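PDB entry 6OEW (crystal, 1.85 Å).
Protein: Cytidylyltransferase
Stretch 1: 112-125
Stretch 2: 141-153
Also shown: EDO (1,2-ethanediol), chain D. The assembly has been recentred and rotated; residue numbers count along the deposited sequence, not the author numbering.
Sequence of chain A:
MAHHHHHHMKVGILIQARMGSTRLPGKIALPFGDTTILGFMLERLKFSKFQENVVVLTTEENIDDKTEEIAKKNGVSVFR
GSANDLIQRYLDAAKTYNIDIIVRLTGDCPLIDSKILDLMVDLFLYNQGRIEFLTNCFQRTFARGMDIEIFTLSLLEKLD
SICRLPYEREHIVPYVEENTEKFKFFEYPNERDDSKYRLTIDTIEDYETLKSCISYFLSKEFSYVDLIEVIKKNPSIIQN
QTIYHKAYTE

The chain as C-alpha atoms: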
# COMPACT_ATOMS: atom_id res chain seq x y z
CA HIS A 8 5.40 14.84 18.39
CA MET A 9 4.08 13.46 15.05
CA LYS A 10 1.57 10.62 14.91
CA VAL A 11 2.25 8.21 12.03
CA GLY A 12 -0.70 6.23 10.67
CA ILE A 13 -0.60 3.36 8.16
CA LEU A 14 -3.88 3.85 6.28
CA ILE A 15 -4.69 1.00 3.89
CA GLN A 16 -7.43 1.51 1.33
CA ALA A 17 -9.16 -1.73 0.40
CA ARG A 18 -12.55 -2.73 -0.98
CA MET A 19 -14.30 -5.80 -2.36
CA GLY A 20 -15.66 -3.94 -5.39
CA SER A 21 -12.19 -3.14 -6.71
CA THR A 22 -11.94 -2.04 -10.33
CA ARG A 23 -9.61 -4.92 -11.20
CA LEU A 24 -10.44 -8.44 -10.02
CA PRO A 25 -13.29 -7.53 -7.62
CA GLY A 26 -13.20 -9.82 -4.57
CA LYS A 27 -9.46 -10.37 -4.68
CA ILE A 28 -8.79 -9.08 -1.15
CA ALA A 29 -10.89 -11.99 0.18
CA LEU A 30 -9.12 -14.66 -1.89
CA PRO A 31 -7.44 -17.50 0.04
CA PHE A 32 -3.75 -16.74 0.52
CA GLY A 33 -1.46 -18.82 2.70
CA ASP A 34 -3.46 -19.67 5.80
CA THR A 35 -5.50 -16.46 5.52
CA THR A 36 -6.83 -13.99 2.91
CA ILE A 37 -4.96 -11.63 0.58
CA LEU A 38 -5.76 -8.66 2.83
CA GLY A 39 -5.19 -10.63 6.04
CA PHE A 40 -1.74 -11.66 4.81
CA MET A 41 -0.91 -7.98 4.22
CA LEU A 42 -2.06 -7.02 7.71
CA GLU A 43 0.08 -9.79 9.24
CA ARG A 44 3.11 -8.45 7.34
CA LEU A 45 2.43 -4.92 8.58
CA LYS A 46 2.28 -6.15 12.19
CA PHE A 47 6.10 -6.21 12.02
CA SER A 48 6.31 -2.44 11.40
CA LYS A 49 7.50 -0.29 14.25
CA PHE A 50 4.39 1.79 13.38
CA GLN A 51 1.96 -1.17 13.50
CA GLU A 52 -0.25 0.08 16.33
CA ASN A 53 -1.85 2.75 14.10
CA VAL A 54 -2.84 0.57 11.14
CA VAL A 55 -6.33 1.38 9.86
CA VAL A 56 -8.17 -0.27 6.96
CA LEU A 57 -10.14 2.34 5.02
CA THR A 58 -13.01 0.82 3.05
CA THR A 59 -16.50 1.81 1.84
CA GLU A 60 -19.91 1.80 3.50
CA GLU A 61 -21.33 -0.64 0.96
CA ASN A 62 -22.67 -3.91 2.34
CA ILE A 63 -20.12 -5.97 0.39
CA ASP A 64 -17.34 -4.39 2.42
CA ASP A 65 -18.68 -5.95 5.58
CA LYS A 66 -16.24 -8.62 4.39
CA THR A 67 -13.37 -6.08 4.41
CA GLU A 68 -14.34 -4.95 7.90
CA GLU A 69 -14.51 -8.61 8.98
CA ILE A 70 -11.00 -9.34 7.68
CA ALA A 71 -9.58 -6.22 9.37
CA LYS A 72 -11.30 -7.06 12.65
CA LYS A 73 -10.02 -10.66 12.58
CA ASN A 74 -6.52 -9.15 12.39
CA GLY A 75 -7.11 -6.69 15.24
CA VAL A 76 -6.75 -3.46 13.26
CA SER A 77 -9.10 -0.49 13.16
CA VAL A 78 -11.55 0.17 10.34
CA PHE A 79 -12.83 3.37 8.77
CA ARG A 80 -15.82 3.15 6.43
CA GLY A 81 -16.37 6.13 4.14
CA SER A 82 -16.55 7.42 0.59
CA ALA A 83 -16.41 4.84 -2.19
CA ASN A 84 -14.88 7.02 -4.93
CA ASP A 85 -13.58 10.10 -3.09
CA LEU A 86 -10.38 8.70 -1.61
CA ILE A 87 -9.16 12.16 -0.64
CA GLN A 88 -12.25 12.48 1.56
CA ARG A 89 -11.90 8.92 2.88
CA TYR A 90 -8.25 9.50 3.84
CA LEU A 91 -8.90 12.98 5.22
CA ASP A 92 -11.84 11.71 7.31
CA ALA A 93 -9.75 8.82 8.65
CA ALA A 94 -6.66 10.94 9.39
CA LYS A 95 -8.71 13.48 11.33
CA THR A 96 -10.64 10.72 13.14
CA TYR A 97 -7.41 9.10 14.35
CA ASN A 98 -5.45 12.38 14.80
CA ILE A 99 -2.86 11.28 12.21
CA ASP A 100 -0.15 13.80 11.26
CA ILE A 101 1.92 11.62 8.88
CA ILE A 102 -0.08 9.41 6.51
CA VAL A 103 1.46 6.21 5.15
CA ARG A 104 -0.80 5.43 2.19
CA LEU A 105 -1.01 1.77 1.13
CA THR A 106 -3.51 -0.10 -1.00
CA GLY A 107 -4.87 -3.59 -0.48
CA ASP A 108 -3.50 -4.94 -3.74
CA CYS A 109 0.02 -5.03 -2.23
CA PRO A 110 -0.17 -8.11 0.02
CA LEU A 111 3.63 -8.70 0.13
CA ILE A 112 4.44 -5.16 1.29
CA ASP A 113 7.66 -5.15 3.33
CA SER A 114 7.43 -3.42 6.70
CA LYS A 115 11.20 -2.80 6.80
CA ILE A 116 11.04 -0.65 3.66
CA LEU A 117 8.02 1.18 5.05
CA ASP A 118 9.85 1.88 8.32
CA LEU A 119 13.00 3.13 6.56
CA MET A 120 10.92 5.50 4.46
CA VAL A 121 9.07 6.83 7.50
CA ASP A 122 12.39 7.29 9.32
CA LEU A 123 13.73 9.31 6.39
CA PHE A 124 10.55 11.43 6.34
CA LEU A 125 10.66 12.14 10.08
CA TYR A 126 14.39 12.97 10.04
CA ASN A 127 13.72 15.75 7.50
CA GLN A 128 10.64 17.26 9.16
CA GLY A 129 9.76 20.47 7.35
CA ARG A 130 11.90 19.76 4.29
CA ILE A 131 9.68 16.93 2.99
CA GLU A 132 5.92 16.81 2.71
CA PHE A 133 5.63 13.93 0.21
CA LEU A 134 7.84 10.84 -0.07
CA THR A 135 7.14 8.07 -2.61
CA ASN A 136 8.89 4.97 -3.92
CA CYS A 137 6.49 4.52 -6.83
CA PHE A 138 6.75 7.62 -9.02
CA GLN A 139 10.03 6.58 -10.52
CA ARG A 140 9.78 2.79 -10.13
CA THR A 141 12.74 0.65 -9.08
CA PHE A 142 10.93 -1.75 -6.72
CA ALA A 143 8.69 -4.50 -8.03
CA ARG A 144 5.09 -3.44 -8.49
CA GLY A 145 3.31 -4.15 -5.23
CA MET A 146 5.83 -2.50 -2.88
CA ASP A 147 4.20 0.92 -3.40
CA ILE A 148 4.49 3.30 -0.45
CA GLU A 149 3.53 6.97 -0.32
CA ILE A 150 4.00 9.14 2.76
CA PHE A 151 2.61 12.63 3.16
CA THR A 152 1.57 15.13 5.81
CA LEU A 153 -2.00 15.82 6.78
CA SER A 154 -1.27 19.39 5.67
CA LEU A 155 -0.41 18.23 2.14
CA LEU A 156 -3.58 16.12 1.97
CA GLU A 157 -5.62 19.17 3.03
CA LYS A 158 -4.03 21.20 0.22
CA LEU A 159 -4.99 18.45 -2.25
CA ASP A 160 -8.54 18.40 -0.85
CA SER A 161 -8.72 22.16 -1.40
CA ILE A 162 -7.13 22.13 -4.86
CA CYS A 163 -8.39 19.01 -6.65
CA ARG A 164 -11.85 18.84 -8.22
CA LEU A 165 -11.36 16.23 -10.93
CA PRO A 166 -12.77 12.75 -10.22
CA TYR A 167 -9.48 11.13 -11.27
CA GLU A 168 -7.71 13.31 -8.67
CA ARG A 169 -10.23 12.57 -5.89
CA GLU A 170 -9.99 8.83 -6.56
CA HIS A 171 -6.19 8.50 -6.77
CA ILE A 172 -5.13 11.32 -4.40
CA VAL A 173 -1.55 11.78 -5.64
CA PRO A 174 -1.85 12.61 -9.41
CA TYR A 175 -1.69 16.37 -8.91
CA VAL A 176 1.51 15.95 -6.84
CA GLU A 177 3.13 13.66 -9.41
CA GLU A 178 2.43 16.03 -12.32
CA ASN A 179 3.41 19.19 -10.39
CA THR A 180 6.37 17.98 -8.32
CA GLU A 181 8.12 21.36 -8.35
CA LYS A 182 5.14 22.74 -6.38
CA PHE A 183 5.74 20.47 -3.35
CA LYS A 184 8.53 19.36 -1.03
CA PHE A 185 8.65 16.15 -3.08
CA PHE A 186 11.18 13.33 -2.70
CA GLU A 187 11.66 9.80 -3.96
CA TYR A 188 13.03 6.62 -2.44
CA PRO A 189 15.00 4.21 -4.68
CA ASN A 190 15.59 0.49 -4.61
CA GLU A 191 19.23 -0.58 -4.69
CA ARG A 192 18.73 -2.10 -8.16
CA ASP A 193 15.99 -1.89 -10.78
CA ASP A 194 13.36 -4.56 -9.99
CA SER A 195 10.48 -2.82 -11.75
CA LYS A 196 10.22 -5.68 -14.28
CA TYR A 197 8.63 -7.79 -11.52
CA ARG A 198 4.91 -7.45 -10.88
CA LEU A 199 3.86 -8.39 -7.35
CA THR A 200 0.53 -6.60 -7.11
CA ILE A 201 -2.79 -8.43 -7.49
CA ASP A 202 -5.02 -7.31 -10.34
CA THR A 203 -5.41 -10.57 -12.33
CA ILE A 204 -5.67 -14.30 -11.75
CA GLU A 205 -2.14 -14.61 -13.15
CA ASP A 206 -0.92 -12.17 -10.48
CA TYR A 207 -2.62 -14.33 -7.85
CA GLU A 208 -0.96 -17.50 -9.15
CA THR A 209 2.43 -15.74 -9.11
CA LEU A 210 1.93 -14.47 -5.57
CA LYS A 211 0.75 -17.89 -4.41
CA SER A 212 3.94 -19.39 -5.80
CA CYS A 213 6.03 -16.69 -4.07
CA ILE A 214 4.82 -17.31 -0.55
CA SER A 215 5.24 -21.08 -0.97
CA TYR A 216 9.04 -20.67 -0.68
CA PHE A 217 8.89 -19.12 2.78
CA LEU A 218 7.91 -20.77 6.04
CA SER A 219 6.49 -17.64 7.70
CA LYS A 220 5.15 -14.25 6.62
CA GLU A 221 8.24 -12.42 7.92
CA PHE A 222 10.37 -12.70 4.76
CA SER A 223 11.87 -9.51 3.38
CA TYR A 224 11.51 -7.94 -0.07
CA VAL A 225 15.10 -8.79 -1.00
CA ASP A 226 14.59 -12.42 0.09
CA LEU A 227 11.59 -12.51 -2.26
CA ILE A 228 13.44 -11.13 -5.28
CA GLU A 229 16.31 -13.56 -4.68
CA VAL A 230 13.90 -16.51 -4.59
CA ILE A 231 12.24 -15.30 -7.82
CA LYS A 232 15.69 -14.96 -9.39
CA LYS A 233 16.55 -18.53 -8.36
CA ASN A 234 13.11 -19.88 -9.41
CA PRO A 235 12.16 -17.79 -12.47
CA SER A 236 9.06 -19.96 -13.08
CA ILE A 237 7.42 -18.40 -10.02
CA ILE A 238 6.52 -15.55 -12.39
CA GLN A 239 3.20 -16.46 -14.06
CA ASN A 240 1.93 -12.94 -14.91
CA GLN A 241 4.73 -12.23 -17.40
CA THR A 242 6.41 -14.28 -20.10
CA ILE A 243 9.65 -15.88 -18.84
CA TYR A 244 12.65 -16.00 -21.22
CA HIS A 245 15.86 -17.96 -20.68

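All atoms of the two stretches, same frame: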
# COMPACT_ATOMS: atom_id res chain seq x y z
N ILE A 112 3.77 -6.36 0.82
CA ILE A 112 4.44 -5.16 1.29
C ILE A 112 5.41 -5.50 2.41
O ILE A 112 5.12 -6.36 3.26
CB ILE A 112 3.38 -4.13 1.73
CG1 ILE A 112 4.00 -2.73 1.83
CG2 ILE A 112 2.63 -4.60 3.01
CD1 ILE A 112 4.11 -2.02 0.49
N ASP A 113 6.57 -4.85 2.40
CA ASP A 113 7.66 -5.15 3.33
C ASP A 113 7.71 -4.05 4.39
O ASP A 113 7.89 -2.87 4.06
CB ASP A 113 9.00 -5.26 2.59
CG ASP A 113 10.19 -5.62 3.51
OD1 ASP A 113 10.19 -5.26 4.70
OD2 ASP A 113 11.14 -6.25 3.03
N SER A 114 7.51 -4.44 5.65
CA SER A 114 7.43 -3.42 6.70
C SER A 114 8.78 -2.75 6.94
O SER A 114 8.81 -1.60 7.42
CB SER A 114 6.88 -4.05 7.99
OG SER A 114 7.85 -4.90 8.60
N LYS A 115 9.89 -3.41 6.59
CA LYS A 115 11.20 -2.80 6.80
C LYS A 115 11.41 -1.63 5.85
O LYS A 115 11.98 -0.60 6.24
CB LYS A 115 12.32 -3.84 6.65
N ILE A 116 10.96 -1.76 4.60
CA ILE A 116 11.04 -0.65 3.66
C ILE A 116 10.15 0.49 4.12
O ILE A 116 10.55 1.66 4.12
CB ILE A 116 10.67 -1.13 2.24
CG1 ILE A 116 11.63 -2.22 1.78
CG2 ILE A 116 10.60 0.07 1.27
CD1 ILE A 116 11.28 -2.84 0.45
N LEU A 117 8.92 0.16 4.51
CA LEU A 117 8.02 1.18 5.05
C LEU A 117 8.67 1.93 6.20
O LEU A 117 8.66 3.17 6.23
CB LEU A 117 6.70 0.52 5.49
CG LEU A 117 5.50 1.39 5.89
CD1 LEU A 117 4.19 0.54 5.70
CD2 LEU A 117 5.62 1.93 7.33
N ASP A 118 9.29 1.21 7.15
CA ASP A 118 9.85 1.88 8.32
C ASP A 118 11.03 2.76 7.94
O ASP A 118 11.20 3.85 8.51
CB ASP A 118 10.29 0.85 9.37
CG ASP A 118 9.10 0.16 10.03
OD1 ASP A 118 7.94 0.58 9.79
OD2 ASP A 118 9.33 -0.79 10.80
N LEU A 119 11.87 2.31 7.00
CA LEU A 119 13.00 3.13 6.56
C LEU A 119 12.51 4.41 5.92
O LEU A 119 13.11 5.48 6.11
CB LEU A 119 13.86 2.35 5.57
CG LEU A 119 14.77 1.24 6.11
CD1 LEU A 119 15.37 0.42 4.97
CD2 LEU A 119 15.88 1.88 6.97
N MET A 120 11.45 4.32 5.13
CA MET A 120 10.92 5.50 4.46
C MET A 120 10.32 6.46 5.47
O MET A 120 10.52 7.68 5.36
CB MET A 120 9.88 5.10 3.40
CG MET A 120 10.52 4.49 2.16
SD MET A 120 9.28 3.96 0.93
CE MET A 120 8.58 5.54 0.44
N VAL A 121 9.61 5.94 6.48
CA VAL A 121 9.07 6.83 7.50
C VAL A 121 10.20 7.50 8.26
O VAL A 121 10.15 8.70 8.55
CB VAL A 121 8.12 6.07 8.45
CG1 VAL A 121 7.71 7.01 9.57
CG2 VAL A 121 6.85 5.53 7.73
N ASP A 122 11.25 6.72 8.60
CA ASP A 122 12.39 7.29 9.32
C ASP A 122 13.02 8.43 8.53
O ASP A 122 13.34 9.49 9.10
CB ASP A 122 13.43 6.20 9.61
CG ASP A 122 13.09 5.37 10.84
OD1 ASP A 122 12.10 5.69 11.53
OD2 ASP A 122 13.82 4.38 11.10
N LEU A 123 13.20 8.24 7.22
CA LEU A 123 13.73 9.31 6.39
C LEU A 123 12.83 10.54 6.41
O LEU A 123 13.32 11.68 6.51
CB LEU A 123 13.92 8.80 4.95
CG LEU A 123 14.63 9.72 3.94
CD1 LEU A 123 16.11 9.93 4.29
CD2 LEU A 123 14.51 9.17 2.53
N PHE A 124 11.51 10.33 6.32
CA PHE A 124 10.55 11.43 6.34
C PHE A 124 10.66 12.20 7.65
O PHE A 124 10.80 13.43 7.66
CB PHE A 124 9.13 10.86 6.12
CG PHE A 124 8.08 11.88 5.76
CD1 PHE A 124 7.63 11.97 4.45
CD2 PHE A 124 7.54 12.72 6.71
CE1 PHE A 124 6.60 12.88 4.10
CE2 PHE A 124 6.55 13.65 6.37
CZ PHE A 124 6.08 13.71 5.06
N LEU A 125 10.64 11.48 8.78
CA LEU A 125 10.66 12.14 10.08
C LEU A 125 11.98 12.87 10.33
O LEU A 125 12.00 13.90 11.02
CB LEU A 125 10.44 11.11 11.19
CG LEU A 125 9.10 10.38 11.24
CD1 LEU A 125 9.19 9.15 12.13
CD2 LEU A 125 8.04 11.33 11.75
N THR A 141 11.64 1.61 -9.10
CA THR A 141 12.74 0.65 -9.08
C THR A 141 12.48 -0.54 -8.17
O THR A 141 13.29 -1.47 -8.17
CB THR A 141 14.07 1.32 -8.67
OG1 THR A 141 13.90 2.07 -7.46
CG2 THR A 141 14.59 2.24 -9.77
N PHE A 142 11.40 -0.54 -7.38
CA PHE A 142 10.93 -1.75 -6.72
C PHE A 142 9.95 -2.48 -7.64
O PHE A 142 9.39 -1.90 -8.58
CB PHE A 142 10.23 -1.44 -5.38
CG PHE A 142 11.13 -0.78 -4.38
CD1 PHE A 142 11.86 -1.54 -3.47
CD2 PHE A 142 11.24 0.60 -4.34
CE1 PHE A 142 12.70 -0.94 -2.54
CE2 PHE A 142 12.11 1.21 -3.40
CZ PHE A 142 12.81 0.44 -2.51
N ALA A 143 9.77 -3.77 -7.37
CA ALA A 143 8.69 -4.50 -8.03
C ALA A 143 7.35 -3.81 -7.77
O ALA A 143 7.14 -3.20 -6.73
CB ALA A 143 8.64 -5.94 -7.53
N ARG A 144 6.44 -3.91 -8.74
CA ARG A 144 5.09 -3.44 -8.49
C ARG A 144 4.50 -4.22 -7.32
O ARG A 144 4.71 -5.42 -7.21
CB ARG A 144 4.22 -3.61 -9.73
CG ARG A 144 4.36 -2.45 -10.67
CD ARG A 144 3.46 -2.55 -11.90
NE ARG A 144 3.88 -1.53 -12.85
CZ ARG A 144 3.41 -0.29 -12.86
NH1 ARG A 144 3.87 0.59 -13.75
NH2 ARG A 144 2.46 0.07 -12.00
N GLY A 145 3.79 -3.52 -6.44
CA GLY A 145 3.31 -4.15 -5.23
C GLY A 145 4.07 -3.80 -3.97
O GLY A 145 3.67 -4.25 -2.88
N MET A 146 5.17 -3.04 -4.06
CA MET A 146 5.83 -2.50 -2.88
C MET A 146 5.49 -1.03 -2.67
O MET A 146 6.20 -0.35 -1.91
CB MET A 146 7.36 -2.63 -2.98
CG MET A 146 7.94 -3.99 -2.74
SD MET A 146 7.39 -4.81 -1.24
CE MET A 146 6.43 -6.10 -2.01
N ASP A 147 4.43 -0.52 -3.31
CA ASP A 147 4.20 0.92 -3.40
C ASP A 147 3.92 1.52 -2.03
O ASP A 147 3.05 1.04 -1.29
CB ASP A 147 3.02 1.25 -4.32
CG ASP A 147 3.18 0.70 -5.73
OD1 ASP A 147 4.11 -0.08 -6.02
OD2 ASP A 147 2.32 1.06 -6.56
N ILE A 148 4.64 2.59 -1.71
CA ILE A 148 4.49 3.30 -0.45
C ILE A 148 4.53 4.78 -0.76
O ILE A 148 5.44 5.24 -1.47
CB ILE A 148 5.60 2.93 0.55
CG1 ILE A 148 5.55 1.43 0.88
CG2 ILE A 148 5.49 3.79 1.80
CD1 ILE A 148 6.88 0.83 1.52
N GLU A 149 3.55 5.52 -0.26
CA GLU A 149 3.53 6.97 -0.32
C GLU A 149 3.33 7.48 1.09
O GLU A 149 2.56 6.90 1.86
CB GLU A 149 2.39 7.49 -1.26
CG GLU A 149 2.57 6.97 -2.67
CD GLU A 149 1.27 6.90 -3.45
OE1 GLU A 149 0.25 6.46 -2.88
OE2 GLU A 149 1.29 7.29 -4.64
N ILE A 150 4.07 8.53 1.44
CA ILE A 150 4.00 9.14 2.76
C ILE A 150 3.80 10.63 2.58
O ILE A 150 4.57 11.28 1.86
CB ILE A 150 5.27 8.86 3.58
CG1 ILE A 150 5.55 7.35 3.58
CG2 ILE A 150 5.08 9.39 4.98
CD1 ILE A 150 6.90 6.97 4.28
N PHE A 151 2.79 11.20 3.24
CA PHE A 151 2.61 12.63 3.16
C PHE A 151 1.95 13.16 4.42
O PHE A 151 1.34 12.41 5.19
CB PHE A 151 1.81 13.02 1.92
CG PHE A 151 0.62 12.14 1.67
CD1 PHE A 151 -0.59 12.39 2.31
CD2 PHE A 151 0.70 11.06 0.81
CE1 PHE A 151 -1.71 11.57 2.07
CE2 PHE A 151 -0.39 10.24 0.58
CZ PHE A 151 -1.59 10.48 1.20
N THR A 152 2.11 14.47 4.64
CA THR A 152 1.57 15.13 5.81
C THR A 152 0.07 15.32 5.67
O THR A 152 -0.47 15.38 4.56
CB THR A 152 2.22 16.50 6.05
OG1 THR A 152 1.93 17.39 4.96
CG2 THR A 152 3.75 16.38 6.21
N LEU A 153 -0.60 15.42 6.81
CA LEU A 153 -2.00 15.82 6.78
C LEU A 153 -2.15 17.17 6.09
O LEU A 153 -3.12 17.39 5.35
CB LEU A 153 -2.54 15.88 8.21
CG LEU A 153 -3.95 16.45 8.38
CD1 LEU A 153 -4.98 15.49 7.88
CD2 LEU A 153 -4.15 16.77 9.85
C1 EDO D . 8.52 -8.41 7.41
O1 EDO D . 9.07 -7.22 7.99
C2 EDO D . 7.60 -8.08 6.23
O2 EDO D . 6.61 -7.13 6.64

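No hydrogen bond crosses between the two stretches; 701 Å² of surface, summed over both sides, is buried by packing, largely apolar, of helix 114-125 and the two residues before it against strand 149-152 and the loop before it. The axes approach to 9.5 Å and run 30° from parallel; the contacts show successive helical turns meeting alternate residues of stretch 2, I148, I150 and T152.

I112 opens the contact. Its CA-to-CB bond points sideways, but with chi1 t and chi2 p its CD1 reaches M146 C at 3.6 Å and I148 CG1 at 3.8 Å. D113 contributes little across the interface: its backbone N lies 3.7 Å from M146 SD, while its carboxylate caps the helix, K115 N donating to D113 OD1 at 2.7 Å. S114 points away and instead binds ethanediol, S114 N donating to EDO O2 at 3.0 Å and EDO O1 to S114 OG at 2.7 Å.

I116 points toward stretch 2 and bridges two partners, its CD1 3.8 Å from F142 CE1 and its CG2 3.8 Å from I148 CD1. The same I148 CD1 approaches L117 CB at 4.0 Å, so one methyl serves neighbouring helical residues. D118, on the face turned away, can remain polar.

One turn on from I116, M120 points toward stretch 2; its CB lies 3.6 Å from I150 CD1, while the unbranched chain (chi1 m, chi2 t, chi3 p) carries CE to 3.8 Å from I148 CG2. V121 CG2 meets that I150 methyl at 3.7 Å; its compact branched side chain suits this sideways position. CA-to-CB directions alternate from I148 through F151: I148 and I150 point toward the helix, E149 and F151 away. I148 and I150 have 106 and 101 Å² covered, the largest areas in either stretch, and their apolar side chains bring no polar group into the contact.

F124 closes the interface. I150 CG2 sits over one ring face, 4.0 Å from the centroid and 24° off the normal, a CH-pi contact; T152 CG2 lies at the ring edge, 3.7 Å from F124 CZ.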